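Local coordinates for ABC sugar (Ribose) transporter, periplasmic substrate-binding subunit (PDB 3L49), which probably binds a sugar in the periplasm and delivers it to an ABC transporter for uptake into the cell, at residues 78-83 with 96-101. Numbering follows the deposited sequence.
Sequences WLQKIN and TPHAIN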
ATOM      1  N   TRP A  78      -9.260   7.632 -17.820  1.00 40.29           N
ATOM      2  CA  TRP A  78      -9.534   8.921 -17.182  1.00 41.54           C
ATOM      3  C   TRP A  78      -8.254   9.696 -16.931  1.00 37.33           C
ATOM      4  O   TRP A  78      -8.242  10.926 -17.011  1.00 40.07           O
ATOM      5  CB  TRP A  78     -10.384   8.727 -15.918  1.00 42.67           C
ATOM      6  CG  TRP A  78     -11.708   8.145 -16.296  1.00 48.24           C
ATOM      7  CD1 TRP A  78     -12.100   6.840 -16.171  1.00 43.56           C
ATOM      8  CD2 TRP A  78     -12.789   8.829 -16.951  1.00 47.18           C
ATOM      9  NE1 TRP A  78     -13.367   6.679 -16.680  1.00 47.59           N
ATOM     10  CE2 TRP A  78     -13.810   7.882 -17.170  1.00 52.11           C
ATOM     11  CE3 TRP A  78     -12.995  10.157 -17.361  1.00 52.57           C
ATOM     12  CZ2 TRP A  78     -15.029   8.221 -17.771  1.00 51.38           C
ATOM     13  CZ3 TRP A  78     -14.202  10.490 -17.965  1.00 46.74           C
ATOM     14  CH2 TRP A  78     -15.201   9.524 -18.164  1.00 47.79           C
ATOM     15  N   LEU A  79      -7.182   8.956 -16.656  1.00 39.81           N
ATOM     16  CA  LEU A  79      -5.836   9.506 -16.567  1.00 32.79           C
ATOM     17  C   LEU A  79      -5.392  10.049 -17.925  1.00 35.60           C
ATOM     18  O   LEU A  79      -4.765  11.110 -18.004  1.00 38.34           O
ATOM     19  CB  LEU A  79      -4.858   8.438 -16.072  1.00 28.85           C
ATOM     20  CG  LEU A  79      -5.071   7.853 -14.670  1.00 33.14           C
ATOM     21  CD1 LEU A  79      -4.057   6.761 -14.391  1.00 29.31           C
ATOM     22  CD2 LEU A  79      -5.019   8.916 -13.569  1.00 35.47           C
ATOM     23  N   GLN A  80      -5.737   9.315 -18.983  1.00 37.04           N
ATOM     24  CA  GLN A  80      -5.537   9.749 -20.364  1.00 35.84           C
ATOM     25  C   GLN A  80      -6.242  11.077 -20.665  1.00 34.20           C
ATOM     26  O   GLN A  80      -5.669  11.952 -21.313  1.00 31.79           O
ATOM     27  CB  GLN A  80      -6.014   8.655 -21.328  1.00 40.90           C
ATOM     28  CG  GLN A  80      -5.901   9.005 -22.810  1.00 43.88           C
ATOM     29  CD  GLN A  80      -4.463   9.086 -23.275  1.00 54.85           C
ATOM     30  OE1 GLN A  80      -3.799   8.064 -23.453  1.00 61.48           O
ATOM     31  NE2 GLN A  80      -3.971  10.307 -23.475  1.00 45.20           N
ATOM     32  N   LYS A  81      -7.476  11.225 -20.178  1.00 40.56           N
ATOM     33  CA  LYS A  81      -8.247  12.462 -20.356  1.00 38.49           C
ATOM     34  C   LYS A  81      -7.699  13.669 -19.576  1.00 41.53           C
ATOM     35  O   LYS A  81      -7.872  14.810 -20.024  1.00 42.01           O
ATOM     36  CB  LYS A  81      -9.734  12.235 -20.071  1.00 41.18           C
ATOM     37  CG  LYS A  81     -10.497  11.630 -21.253  1.00 51.02           C
ATOM     38  CD  LYS A  81     -11.704  10.819 -20.795  1.00 58.80           C
ATOM     39  CE  LYS A  81     -12.301  10.007 -21.943  1.00 63.68           C
ATOM     40  NZ  LYS A  81     -12.968   8.751 -21.469  1.00 50.73           N
ATOM     41  N   ILE A  82      -7.040  13.425 -18.436  1.00 32.78           N
ATOM     42  CA  ILE A  82      -6.289  14.489 -17.735  1.00 28.97           C
ATOM     43  C   ILE A  82      -5.135  14.993 -18.616  1.00 31.69           C
ATOM     44  O   ILE A  82      -4.892  16.207 -18.710  1.00 36.56           O
ATOM     45  CB  ILE A  82      -5.753  14.046 -16.342  1.00 14.34           C
ATOM     46  CG1 ILE A  82      -6.897  13.582 -15.443  1.00 16.52           C
ATOM     47  CG2 ILE A  82      -5.005  15.200 -15.642  1.00 23.72           C
ATOM     48  CD1 ILE A  82      -6.475  12.673 -14.295  1.00 23.87           C
ATOM     49  N   ASN A  83      -4.447  14.055 -19.271  1.00 34.95           N
ATOM     50  CA  ASN A  83      -3.383  14.389 -20.219  1.00 37.85           C
ATOM     51  C   ASN A  83      -3.947  15.140 -21.423  1.00 43.57           C
ATOM     52  O   ASN A  83      -3.334  16.105 -21.895  1.00 42.62           O
ATOM     53  CB  ASN A  83      -2.625  13.134 -20.690  1.00 43.27           C
ATOM     54  CG  ASN A  83      -1.948  12.369 -19.548  1.00 45.54           C
ATOM     55  OD1 ASN A  83      -1.724  11.162 -19.654  1.00 53.89           O
ATOM     56  ND2 ASN A  83      -1.611  13.066 -18.468  1.00 36.55           N
ATOM     57  N   THR A  96       2.230   4.881 -13.067  1.00 39.32           N
ATOM     58  CA  THR A  96       1.676   4.983 -14.420  1.00 40.03           C
ATOM     59  C   THR A  96       2.508   5.897 -15.328  1.00 34.98           C
ATOM     60  O   THR A  96       3.011   6.923 -14.870  1.00 40.05           O
ATOM     61  CB  THR A  96       0.151   5.390 -14.426  1.00 39.15           C
ATOM     62  OG1 THR A  96      -0.365   5.326 -15.764  1.00 41.01           O
ATOM     63  CG2 THR A  96      -0.100   6.800 -13.834  1.00 13.25           C
ATOM     64  N   PRO A  97       2.682   5.503 -16.610  1.00 32.30           N
ATOM     65  CA  PRO A  97       3.250   6.363 -17.657  1.00 32.25           C
ATOM     66  C   PRO A  97       2.514   7.701 -17.869  1.00 30.59           C
ATOM     67  O   PRO A  97       3.106   8.647 -18.386  1.00 28.34           O
ATOM     68  CB  PRO A  97       3.123   5.505 -18.918  1.00 32.16           C
ATOM     69  CG  PRO A  97       3.097   4.107 -18.421  1.00 34.13           C
ATOM     70  CD  PRO A  97       2.388   4.148 -17.119  1.00 27.28           C
ATOM     71  N   HIS A  98       1.243   7.772 -17.474  1.00 27.70           N
ATOM     72  CA  HIS A  98       0.439   8.986 -17.601  1.00 22.23           C
ATOM     73  C   HIS A  98       0.953  10.124 -16.695  1.00 29.42           C
ATOM     74  O   HIS A  98       0.640  11.288 -16.923  1.00 21.77           O
ATOM     75  CB  HIS A  98      -1.028   8.695 -17.269  1.00 27.51           C
ATOM     76  CG  HIS A  98      -1.725   7.803 -18.254  1.00 28.93           C
ATOM     77  ND1 HIS A  98      -2.050   8.209 -19.533  1.00 27.87           N
ATOM     78  CD2 HIS A  98      -2.191   6.536 -18.132  1.00 28.42           C
ATOM     79  CE1 HIS A  98      -2.667   7.222 -20.162  1.00 33.85           C
ATOM     80  NE2 HIS A  98      -2.768   6.197 -19.333  1.00 27.43           N
ATOM     81  N   ALA A  99       1.747   9.774 -15.684  1.00 28.80           N
ATOM     82  CA  ALA A  99       2.252  10.730 -14.696  1.00 32.78           C
ATOM     83  C   ALA A  99       3.645  11.290 -15.011  1.00 31.77           C
ATOM     84  O   ALA A  99       4.522  10.573 -15.491  1.00 28.68           O
ATOM     85  CB  ALA A  99       2.251  10.090 -13.310  1.00 32.58           C
ATOM     86  N   ILE A 100       3.829  12.578 -14.725  1.00 27.93           N
ATOM     87  CA  ILE A 100       5.140  13.226 -14.727  1.00 26.35           C
ATOM     88  C   ILE A 100       6.048  12.593 -13.655  1.00 23.41           C
ATOM     89  O   ILE A 100       7.225  12.318 -13.895  1.00 18.01           O
ATOM     90  CB  ILE A 100       4.982  14.755 -14.488  1.00 33.51           C
ATOM     91  CG1 ILE A 100       4.404  15.422 -15.742  1.00 39.20           C
ATOM     92  CG2 ILE A 100       6.310  15.424 -14.082  1.00 20.41           C
ATOM     93  CD1 ILE A 100       3.629  16.695 -15.468  1.00 36.93           C
ATOM     94  N   ASN A 101       5.472  12.334 -12.489  1.00 18.35           N
ATOM     95  CA  ASN A 101       6.214  11.855 -11.334  1.00 20.68           C
ATOM     96  C   ASN A 101       5.326  10.940 -10.493  1.00 13.15           C
ATOM     97  O   ASN A 101       4.124  11.171 -10.366  1.00 22.46           O
ATOM     98  CB  ASN A 101       6.738  13.058 -10.516  1.00 13.11           C
ATOM     99  CG  ASN A 101       7.326  12.655  -9.155  1.00 25.80           C
ATOM    100  OD1 ASN A 101       6.595  12.489  -8.177  1.00 29.21           O
ATOM    101  ND2 ASN A 101       8.652  12.519  -9.089  1.00 23.48           N
TER
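With CG of His-98 anti to its carbonyl carbon (chi1 -67°) and CG of Asn-83 placed likewise (chi1 -60°), imidazole and carboxamide meet with their planes 32° apart. ND1 of His-98 donates to OD1 of Asn-83 over 3.0 Å, nearly along the C=O axis, and ND2 of Asn-83 returns a longer bond of 3.3 Å to the backbone O of His-98. Asparagine suits because one short amide can accept from the ring and donate to the main chain of the same residue; an alanine here would lose both bonds and would probably let the imidazole rotate more freely. Histidine suits because its flat ring offers an edge N-H to Asn-83 and a face to Leu-79, whose CB lies 4.2 Å from the His-98 ring centroid, a CH-pi contact. CD1 of Leu-79 meets the methyl CG2 of Thr-96 at 4.0 Å. Gln-80, bent at chi2, brings OE1 to 3.6 Å from CE1 of His-98, its NE2 being hydrogen-bonded to OD2 of Asp-84. Pro-97 suits the second position of the type I turn from Thr-96 to Ala-99. In this periplasmic binding protein fold the contact ties helix 72-84 to the loop joining parallel strands 89-92 and 101-105.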